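Local coordinates for probable Brix domain-containing ribosomal biogenesis protein (Methanothermobacter thermautotrophicus, PDB 1W94) that probably takes part in ribosome biogenesis and is likely to bind ribosomal RNA, as an archaeal Imp4-like, Brix-domain protein, at residues R15-R20 with I74-S79; I61-E66 with C105-L110; M133-M136 with P142-F145. One frame throughout, in Å; residues are numbered along the deposited sequence.

Interaction 1 (R15-R20 with I74-S79)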
loop_
_atom_site.group_PDB
_atom_site.type_symbol
_atom_site.label_atom_id
_atom_site.label_comp_id
_atom_site.label_asym_id
_atom_site.label_seq_id
_atom_site.Cartn_x
_atom_site.Cartn_y
_atom_site.Cartn_z
ATOM N N ARG A 15 8.715 6.663 7.136
ATOM C CA ARG A 15 9.693 6.573 6.026
ATOM C C ARG A 15 10.034 5.129 5.656
ATOM O O ARG A 15 9.969 4.751 4.503
ATOM C CB ARG A 15 10.992 7.316 6.375
ATOM C CG ARG A 15 10.876 8.793 6.153
ATOM C CD ARG A 15 12.212 9.555 6.329
ATOM N NE ARG A 15 12.227 10.676 5.380
ATOM C CZ ARG A 15 12.059 11.960 5.705
ATOM N NH1 ARG A 15 11.899 12.322 6.968
ATOM N NH2 ARG A 15 12.068 12.890 4.761
ATOM N N SER A 16 10.441 4.358 6.656
ATOM C CA SER A 16 10.802 2.969 6.496
ATOM C C SER A 16 9.664 2.181 5.887
ATOM O O SER A 16 9.862 1.412 4.932
ATOM C CB SER A 16 11.132 2.377 7.857
ATOM O OG SER A 16 12.420 2.780 8.246
ATOM N N PHE A 17 8.479 2.344 6.473
ATOM C CA PHE A 17 7.295 1.692 5.966
ATOM C C PHE A 17 7.067 2.014 4.494
ATOM O O PHE A 17 6.808 1.109 3.690
ATOM C CB PHE A 17 6.039 2.088 6.739
ATOM C CG PHE A 17 4.766 1.611 6.067
ATOM C CD1 PHE A 17 4.369 0.266 6.167
ATOM C CD2 PHE A 17 3.990 2.489 5.292
ATOM C CE1 PHE A 17 3.236 -0.185 5.538
ATOM C CE2 PHE A 17 2.831 2.042 4.643
ATOM C CZ PHE A 17 2.459 0.696 4.760
ATOM N N SER A 18 7.117 3.297 4.154
ATOM C CA SER A 18 6.699 3.740 2.820
ATOM C C SER A 18 7.725 3.354 1.766
ATOM O O SER A 18 7.354 2.928 0.678
ATOM C CB SER A 18 6.440 5.255 2.780
ATOM O OG SER A 18 5.376 5.576 3.649
ATOM N N GLN A 19 9.007 3.457 2.126
ATOM C CA GLN A 19 10.064 2.985 1.250
ATOM C C GLN A 19 9.933 1.471 0.996
ATOM O O GLN A 19 10.000 1.030 -0.153
ATOM C CB GLN A 19 11.434 3.346 1.811
ATOM C CG GLN A 19 11.730 4.864 1.777
ATOM C CD GLN A 19 13.062 5.244 2.417
ATOM O OE1 GLN A 19 13.821 6.030 1.850
ATOM N NE2 GLN A 19 13.357 4.680 3.590
ATOM N N ARG A 20 9.771 0.686 2.063
ATOM C CA ARG A 20 9.474 -0.751 1.945
ATOM C C ARG A 20 8.294 -1.048 1.012
ATOM O O ARG A 20 8.390 -1.898 0.142
ATOM C CB ARG A 20 9.093 -1.313 3.298
ATOM C CG ARG A 20 10.214 -1.922 4.098
ATOM C CD ARG A 20 10.004 -3.443 4.172
ATOM N NE ARG A 20 11.294 -4.052 4.433
ATOM C CZ ARG A 20 11.675 -4.529 5.608
ATOM N NH1 ARG A 20 12.890 -5.029 5.724
ATOM N NH2 ARG A 20 10.851 -4.520 6.648
ATOM N N ILE A 74 -7.356 4.136 2.414
ATOM C CA ILE A 74 -7.361 2.985 3.330
ATOM C C ILE A 74 -6.863 3.496 4.680
ATOM O O ILE A 74 -5.826 4.184 4.735
ATOM C CB ILE A 74 -6.373 1.866 2.835
ATOM C CG1 ILE A 74 -6.766 1.304 1.467
ATOM C CG2 ILE A 74 -6.288 0.712 3.846
ATOM C CD1 ILE A 74 -5.705 0.363 0.864
ATOM N N LEU A 75 -7.576 3.148 5.755
ATOM C CA LEU A 75 -7.087 3.373 7.136
ATOM C C LEU A 75 -6.553 2.061 7.654
ATOM O O LEU A 75 -7.228 1.032 7.542
ATOM C CB LEU A 75 -8.202 3.860 8.074
ATOM C CG LEU A 75 -9.065 5.019 7.592
ATOM C CD1 LEU A 75 -10.211 5.273 8.594
ATOM C CD2 LEU A 75 -8.211 6.298 7.353
ATOM N N PHE A 76 -5.341 2.104 8.207
ATOM C CA PHE A 76 -4.602 0.894 8.570
ATOM C C PHE A 76 -3.534 1.112 9.643
ATOM O O PHE A 76 -3.174 2.233 9.950
ATOM C CB PHE A 76 -3.924 0.286 7.327
ATOM C CG PHE A 76 -2.677 1.015 6.904
ATOM C CD1 PHE A 76 -1.428 0.433 7.053
ATOM C CD2 PHE A 76 -2.758 2.319 6.382
ATOM C CE1 PHE A 76 -0.271 1.143 6.695
ATOM C CE2 PHE A 76 -1.637 3.028 6.024
ATOM C CZ PHE A 76 -0.370 2.442 6.178
ATOM N N ASN A 77 -3.036 0.011 10.205
ATOM C CA ASN A 77 -1.795 0.003 10.964
ATOM C C ASN A 77 -0.842 -0.954 10.247
ATOM O O ASN A 77 -1.266 -2.034 9.811
ATOM C CB ASN A 77 -2.015 -0.546 12.374
ATOM C CG ASN A 77 -2.981 0.263 13.167
ATOM O OD1 ASN A 77 -2.935 1.493 13.149
ATOM N ND2 ASN A 77 -3.856 -0.410 13.902
ATOM N N PRO A 78 0.433 -0.571 10.094
ATOM C CA PRO A 78 1.342 -1.548 9.485
ATOM C C PRO A 78 1.833 -2.575 10.504
ATOM O O PRO A 78 1.785 -2.336 11.713
ATOM C CB PRO A 78 2.507 -0.686 9.000
ATOM C CG PRO A 78 2.534 0.469 9.956
ATOM C CD PRO A 78 1.099 0.722 10.386
ATOM N N SER A 79 2.226 -3.736 9.996
ATOM C CA SER A 79 2.882 -4.766 10.781
ATOM C C SER A 79 3.970 -5.334 9.879
ATOM O O SER A 79 3.681 -5.978 8.871
ATOM C CB SER A 79 1.898 -5.869 11.130
ATOM O OG SER A 79 2.574 -6.955 11.735
#
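Phe17 and Phe76 reach each other from opposite directions, and their first torsions set the approach: Phe17 carries CG anti to the backbone N (chi1 170°), which swings its ring out from the helix, while Phe76 holds CG between the backbone N and the carbonyl carbon (chi1 77°), which lifts its ring off the strand. Phe17 CZ comes within 3.4 Å of Phe76 CE1. The ring planes are inclined at 37° with centroids 5.3 Å apart, an oblique aromatic pair. Two residues further along the strand, Pro78 points toward the helix as Phe76 does, and its CB lies 3.5 Å from Phe17 CD1. The contact thus joins helix 12-25 to strand 70-80, as one of the places where a helix packs on the large mixed sheet of the Brix fold. A phenylalanine suits the side of the helix turned to the sheet because its ring meets both neighbours at once, Phe76 through CZ and CE2 and Pro78 through CD1 and CE1. Proline adds a compact apolar surface beside the larger ring of Phe76. Further apolar cover comes from Leu147 of strand 145-154 against Phe17 and from Ile61 of strand 57-64 against Phe76.

Interaction 2 (I61-E66 with C105-L110)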
loop_
_atom_site.group_PDB
_atom_site.type_symbol
_atom_site.label_atom_id
_atom_site.label_comp_id
_atom_site.label_asym_id
_atom_site.label_seq_id
_atom_site.Cartn_x
_atom_site.Cartn_y
_atom_site.Cartn_z
ATOM N N ILE A 61 -3.499 5.535 3.768
ATOM C CA ILE A 61 -3.019 5.710 2.401
ATOM C C ILE A 61 -4.132 6.286 1.551
ATOM O O ILE A 61 -5.202 5.702 1.440
ATOM C CB ILE A 61 -2.519 4.418 1.746
ATOM C CG1 ILE A 61 -1.546 3.703 2.686
ATOM C CG2 ILE A 61 -1.812 4.729 0.371
ATOM C CD1 ILE A 61 -0.957 2.384 2.088
ATOM N N THR A 62 -3.870 7.449 0.976
ATOM C CA THR A 62 -4.829 8.111 0.106
ATOM C C THR A 62 -4.439 7.953 -1.346
ATOM O O THR A 62 -3.290 8.180 -1.693
ATOM C CB THR A 62 -4.907 9.590 0.510
ATOM O OG1 THR A 62 -5.411 9.639 1.851
ATOM C CG2 THR A 62 -5.787 10.408 -0.431
ATOM N N PHE A 63 -5.380 7.568 -2.195
ATOM C CA PHE A 63 -5.052 7.352 -3.596
ATOM C C PHE A 63 -5.638 8.450 -4.483
ATOM O O PHE A 63 -6.832 8.716 -4.437
ATOM C CB PHE A 63 -5.539 5.964 -4.072
ATOM C CG PHE A 63 -4.960 4.833 -3.288
ATOM C CD1 PHE A 63 -5.501 4.471 -2.055
ATOM C CD2 PHE A 63 -3.873 4.119 -3.789
ATOM C CE1 PHE A 63 -4.945 3.415 -1.310
ATOM C CE2 PHE A 63 -3.312 3.067 -3.069
ATOM C CZ PHE A 63 -3.854 2.704 -1.848
ATOM N N LEU A 64 -4.787 9.061 -5.296
ATOM C CA LEU A 64 -5.202 10.099 -6.231
ATOM C C LEU A 64 -5.019 9.684 -7.670
ATOM O O LEU A 64 -4.073 8.971 -7.990
ATOM C CB LEU A 64 -4.383 11.380 -6.030
ATOM C CG LEU A 64 -4.466 12.207 -4.745
ATOM C CD1 LEU A 64 -5.863 12.271 -4.118
ATOM C CD2 LEU A 64 -3.435 11.746 -3.768
ATOM N N ASP A 65 -5.917 10.150 -8.536
ATOM C CA ASP A 65 -5.721 9.961 -9.958
ATOM C C ASP A 65 -4.759 11.038 -10.464
ATOM O O ASP A 65 -4.370 11.936 -9.705
ATOM C CB ASP A 65 -7.044 9.898 -10.740
ATOM C CG ASP A 65 -7.820 11.215 -10.743
ATOM O OD1 ASP A 65 -9.069 11.116 -10.729
ATOM O OD2 ASP A 65 -7.231 12.330 -10.798
ATOM N N GLU A 66 -4.378 10.951 -11.732
ATOM C CA GLU A 66 -3.357 11.852 -12.252
ATOM C C GLU A 66 -3.725 13.344 -12.172
ATOM O O GLU A 66 -2.836 14.199 -12.100
ATOM C CB GLU A 66 -2.901 11.440 -13.661
ATOM C CG GLU A 66 -3.944 11.568 -14.773
ATOM N N CYS A 105 -8.443 -4.041 -3.656
ATOM C CA CYS A 105 -7.784 -4.437 -4.874
ATOM C C CYS A 105 -7.804 -3.318 -5.936
ATOM O O CYS A 105 -6.805 -3.113 -6.630
ATOM C CB CYS A 105 -8.368 -5.778 -5.394
ATOM S SG CYS A 105 -8.136 -7.062 -4.098
ATOM N N ASN A 106 -8.937 -2.621 -6.065
ATOM C CA ASN A 106 -9.070 -1.557 -7.048
ATOM C C ASN A 106 -8.147 -0.383 -6.752
ATOM O O ASN A 106 -7.452 0.099 -7.656
ATOM C CB ASN A 106 -10.543 -1.125 -7.179
ATOM C CG ASN A 106 -11.382 -2.161 -7.915
ATOM O OD1 ASN A 106 -10.906 -2.820 -8.852
ATOM N ND2 ASN A 106 -12.636 -2.301 -7.510
ATOM N N LEU A 107 -8.083 0.035 -5.482
ATOM C CA LEU A 107 -7.239 1.164 -5.095
ATOM C C LEU A 107 -5.765 0.867 -5.374
ATOM O O LEU A 107 -5.058 1.671 -5.958
ATOM C CB LEU A 107 -7.418 1.479 -3.608
ATOM C CG LEU A 107 -8.763 2.142 -3.270
ATOM C CD1 LEU A 107 -8.877 2.262 -1.736
ATOM C CD2 LEU A 107 -8.889 3.491 -3.970
HETATM N N MSE A 108 -5.320 -0.314 -4.984
HETATM C CA MSE A 108 -3.908 -0.655 -5.070
HETATM C C MSE A 108 -3.493 -1.213 -6.417
HETATM O O MSE A 108 -2.299 -1.477 -6.631
HETATM C CB MSE A 108 -3.548 -1.634 -3.964
HETATM C CG MSE A 108 -3.601 -0.943 -2.626
HETATM SE SE MSE A 108 -3.225 -2.114 -1.218
HETATM C CE MSE A 108 -1.221 -2.452 -1.497
ATOM N N GLY A 109 -4.464 -1.395 -7.299
ATOM C CA GLY A 109 -4.210 -1.884 -8.642
ATOM C C GLY A 109 -3.786 -3.346 -8.642
ATOM O O GLY A 109 -2.938 -3.728 -9.427
ATOM N N LEU A 110 -4.357 -4.164 -7.765
ATOM C CA LEU A 110 -3.962 -5.575 -7.717
ATOM C C LEU A 110 -4.729 -6.386 -8.757
ATOM O O LEU A 110 -5.864 -6.075 -9.039
ATOM C CB LEU A 110 -4.194 -6.137 -6.317
ATOM C CG LEU A 110 -3.531 -5.308 -5.230
ATOM C CD1 LEU A 110 -3.835 -5.957 -3.906
ATOM C CD2 LEU A 110 -1.999 -5.238 -5.457
#
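One face of the Phe63 ring is covered by Leu107, whose CB sits 3.9 Å from the ring centroid and 14° off the ring normal, a CH-pi contact offset toward the rim. The two leucine methyls extend the cover on the CD1 side of the ring, CD1 of Leu107 lying 4.0 Å from Phe63 CD1. Nearer the far end, Met108, a selenomethionine, approaches obliquely and brings its CG to 3.7 Å from Phe63 CZ. The backbone takes part too, since Leu107 O is 3.5 Å from Phe63 CD2. With CG anti to the carbonyl carbon (chi1 -58°), Phe63 lays its ring against Leu107. Here the last turn of helix 102-108 packs on strand 57-64 of the mixed sheet, and the chain leaves the helix through a Schellman motif: Gly109 has positive phi, which favours glycine, Leu110 N bonds back to Cys105 O over 2.9 Å, and Gly109 N makes a weak bond to Asn106 O. Replacing Phe63 with an alanine would probably leave Leu107 CB and Met108 CG without the aromatic surface they pack on and open a gap between strand and helix. A broad apolar ring suits this buried place, where it meets the successive residues Leu107 and Met108 and also touches Ile74 of the adjacent strand. Cys105 is tied by a disulfide to Cys97, while Arg71 hydrogen-bonds to the carbonyl oxygens of Asn106 and Leu107.

Interaction 3 (M133-M136 with P142-F145); sequences MELM and PAGF
Leu135 and Ala143 form the apolar centre of this contact, with Leu135 CG 3.7 Å from Ala143 CB. The motif is a beta hairpin: strand 131-136 returns through a short loop to strand 142-143, with Met136 and Pro142 as an antiparallel non-hydrogen-bonded pair. Leu135 has CG anti to its own backbone N (chi1 -179°), which carries the branch to the alanine methyl. The small alanine suits a place where its CB also lies close to the leucine backbone. Beside the centre, the CB atoms of Leu135 and Phe145 make a looser contact, and the phenylalanine ring turns to helix 12-25, where it touches Leu21 and Ile24. Selenomethionine Met136 lies alongside Pro142, pointing the same way, and its CE comes to 4.0 Å from Pro142 CD; its flexible chain, bent at chi2 and chi3, can follow the flank of the rigid ring.

Two nearly straight backbone bonds join the segments through Leu135. Leu135 N donates to Phe145 O over 3.0 Å and approaches almost in line with that C=O (171°), whereas Ala143 N donates to Leu135 O over 2.8 Å from a position tilted 29° out of the carbonyl plane. Between these partners the chain turns a corner at Gly144, whose positive phi favours glycine. At the polar edge, Glu134 crosses Pro142 obliquely, and its OE2 lies 3.2 Å from Pro142 CB. The other carboxylate oxygen, OE1, makes a salt bridge with Arg124, which probably favours the charged form of the acid. A water sits beside the corner, 2.8 Å from Glu134 OE2 and 2.9 Å from Leu135 O, positioned to donate to either, and it accepts a hydrogen bond of 3.0 Å from Phe145 N.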
loop_
_atom_site.group_PDB
_atom_site.type_symbol
_atom_site.label_atom_id
_atom_site.label_comp_id
_atom_site.label_asym_id
_atom_site.label_seq_id
_atom_site.Cartn_x
_atom_site.Cartn_y
_atom_site.Cartn_z
HETATM N N MSE A 133 -4.210 -7.793 5.001
HETATM C CA MSE A 133 -3.570 -8.008 3.725
HETATM C C MSE A 133 -2.162 -8.427 4.035
HETATM O O MSE A 133 -1.377 -7.649 4.575
HETATM C CB MSE A 133 -3.517 -6.741 2.876
HETATM C CG MSE A 133 -4.848 -6.256 2.416
HETATM SE SE MSE A 133 -4.611 -4.716 1.259
HETATM C CE MSE A 133 -3.812 -5.561 -0.250
ATOM N N GLU A 134 -1.852 -9.664 3.699
ATOM C CA GLU A 134 -0.566 -10.226 4.018
ATOM C C GLU A 134 0.214 -10.551 2.747
ATOM O O GLU A 134 -0.295 -11.194 1.832
ATOM C CB GLU A 134 -0.741 -11.483 4.832
ATOM C CG GLU A 134 0.517 -12.300 4.929
ATOM C CD GLU A 134 0.603 -13.003 6.244
ATOM O OE1 GLU A 134 -0.447 -13.511 6.695
ATOM O OE2 GLU A 134 1.712 -13.026 6.827
ATOM N N LEU A 135 1.458 -10.110 2.728
ATOM C CA LEU A 135 2.337 -10.371 1.613
ATOM C C LEU A 135 2.872 -11.797 1.711
ATOM O O LEU A 135 3.367 -12.217 2.775
ATOM C CB LEU A 135 3.494 -9.354 1.595
ATOM C CG LEU A 135 4.511 -9.460 0.456
ATOM C CD1 LEU A 135 3.774 -9.325 -0.851
ATOM C CD2 LEU A 135 5.599 -8.379 0.591
HETATM N N MSE A 136 2.738 -12.539 0.607
HETATM C CA MSE A 136 3.343 -13.839 0.454
HETATM C C MSE A 136 4.594 -13.637 -0.383
HETATM O O MSE A 136 4.555 -12.965 -1.410
HETATM C CB MSE A 136 2.392 -14.804 -0.262
HETATM C CG MSE A 136 1.033 -15.022 0.422
HETATM SE SE MSE A 136 1.201 -15.450 2.343
HETATM C CE MSE A 136 1.483 -17.310 2.274
ATOM N N PRO A 142 4.599 -16.504 4.257
ATOM C CA PRO A 142 4.422 -15.127 4.746
ATOM C C PRO A 142 5.713 -14.318 4.776
ATOM O O PRO A 142 6.715 -14.773 5.326
ATOM C CB PRO A 142 3.870 -15.328 6.162
ATOM C CG PRO A 142 3.145 -16.655 6.052
ATOM C CD PRO A 142 4.121 -17.479 5.251
ATOM N N ALA A 143 5.670 -13.127 4.176
ATOM C CA ALA A 143 6.865 -12.292 3.984
ATOM C C ALA A 143 7.273 -11.501 5.231
ATOM O O ALA A 143 8.373 -10.915 5.277
ATOM C CB ALA A 143 6.628 -11.329 2.834
ATOM N N GLY A 144 6.393 -11.466 6.230
ATOM C CA GLY A 144 6.587 -10.589 7.374
ATOM C C GLY A 144 6.222 -9.148 7.068
ATOM O O GLY A 144 6.944 -8.227 7.473
ATOM N N PHE A 145 5.138 -8.957 6.315
ATOM C CA PHE A 145 4.661 -7.625 5.946
ATOM C C PHE A 145 3.147 -7.631 5.742
ATOM O O PHE A 145 2.632 -8.241 4.781
ATOM C CB PHE A 145 5.396 -7.094 4.697
ATOM C CG PHE A 145 5.139 -5.626 4.406
ATOM C CD1 PHE A 145 6.058 -4.653 4.797
ATOM C CD2 PHE A 145 3.978 -5.217 3.727
ATOM C CE1 PHE A 145 5.824 -3.310 4.504
ATOM C CE2 PHE A 145 3.739 -3.883 3.460
ATOM C CZ PHE A 145 4.655 -2.920 3.846
HETATM O O HOH W 1 3.591 -11.399 5.522
#

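In the fold
All three interactions reach one mixed sheet. Interactions 1 and 2 have centres about 15 Å apart and alternate along the chain; they meet on the neighbouring strands 57-64 and 70-80, where Ile74 N probably hydrogen-bonds to Ile61 O. Interaction 3 follows both in sequence, its centre about 13 Å from that of interaction 1 and 19 Å from that of interaction 2. Phe145 packs on Phe17 and Arg20 of helix 12-25, while Met133 meets Met108 and Leu110 at the end of helix 102-108. Helices 12-25 and 102-108 thus pack on strands that lie far apart in sequence, within a Brix fold for which an internal duplication has been described.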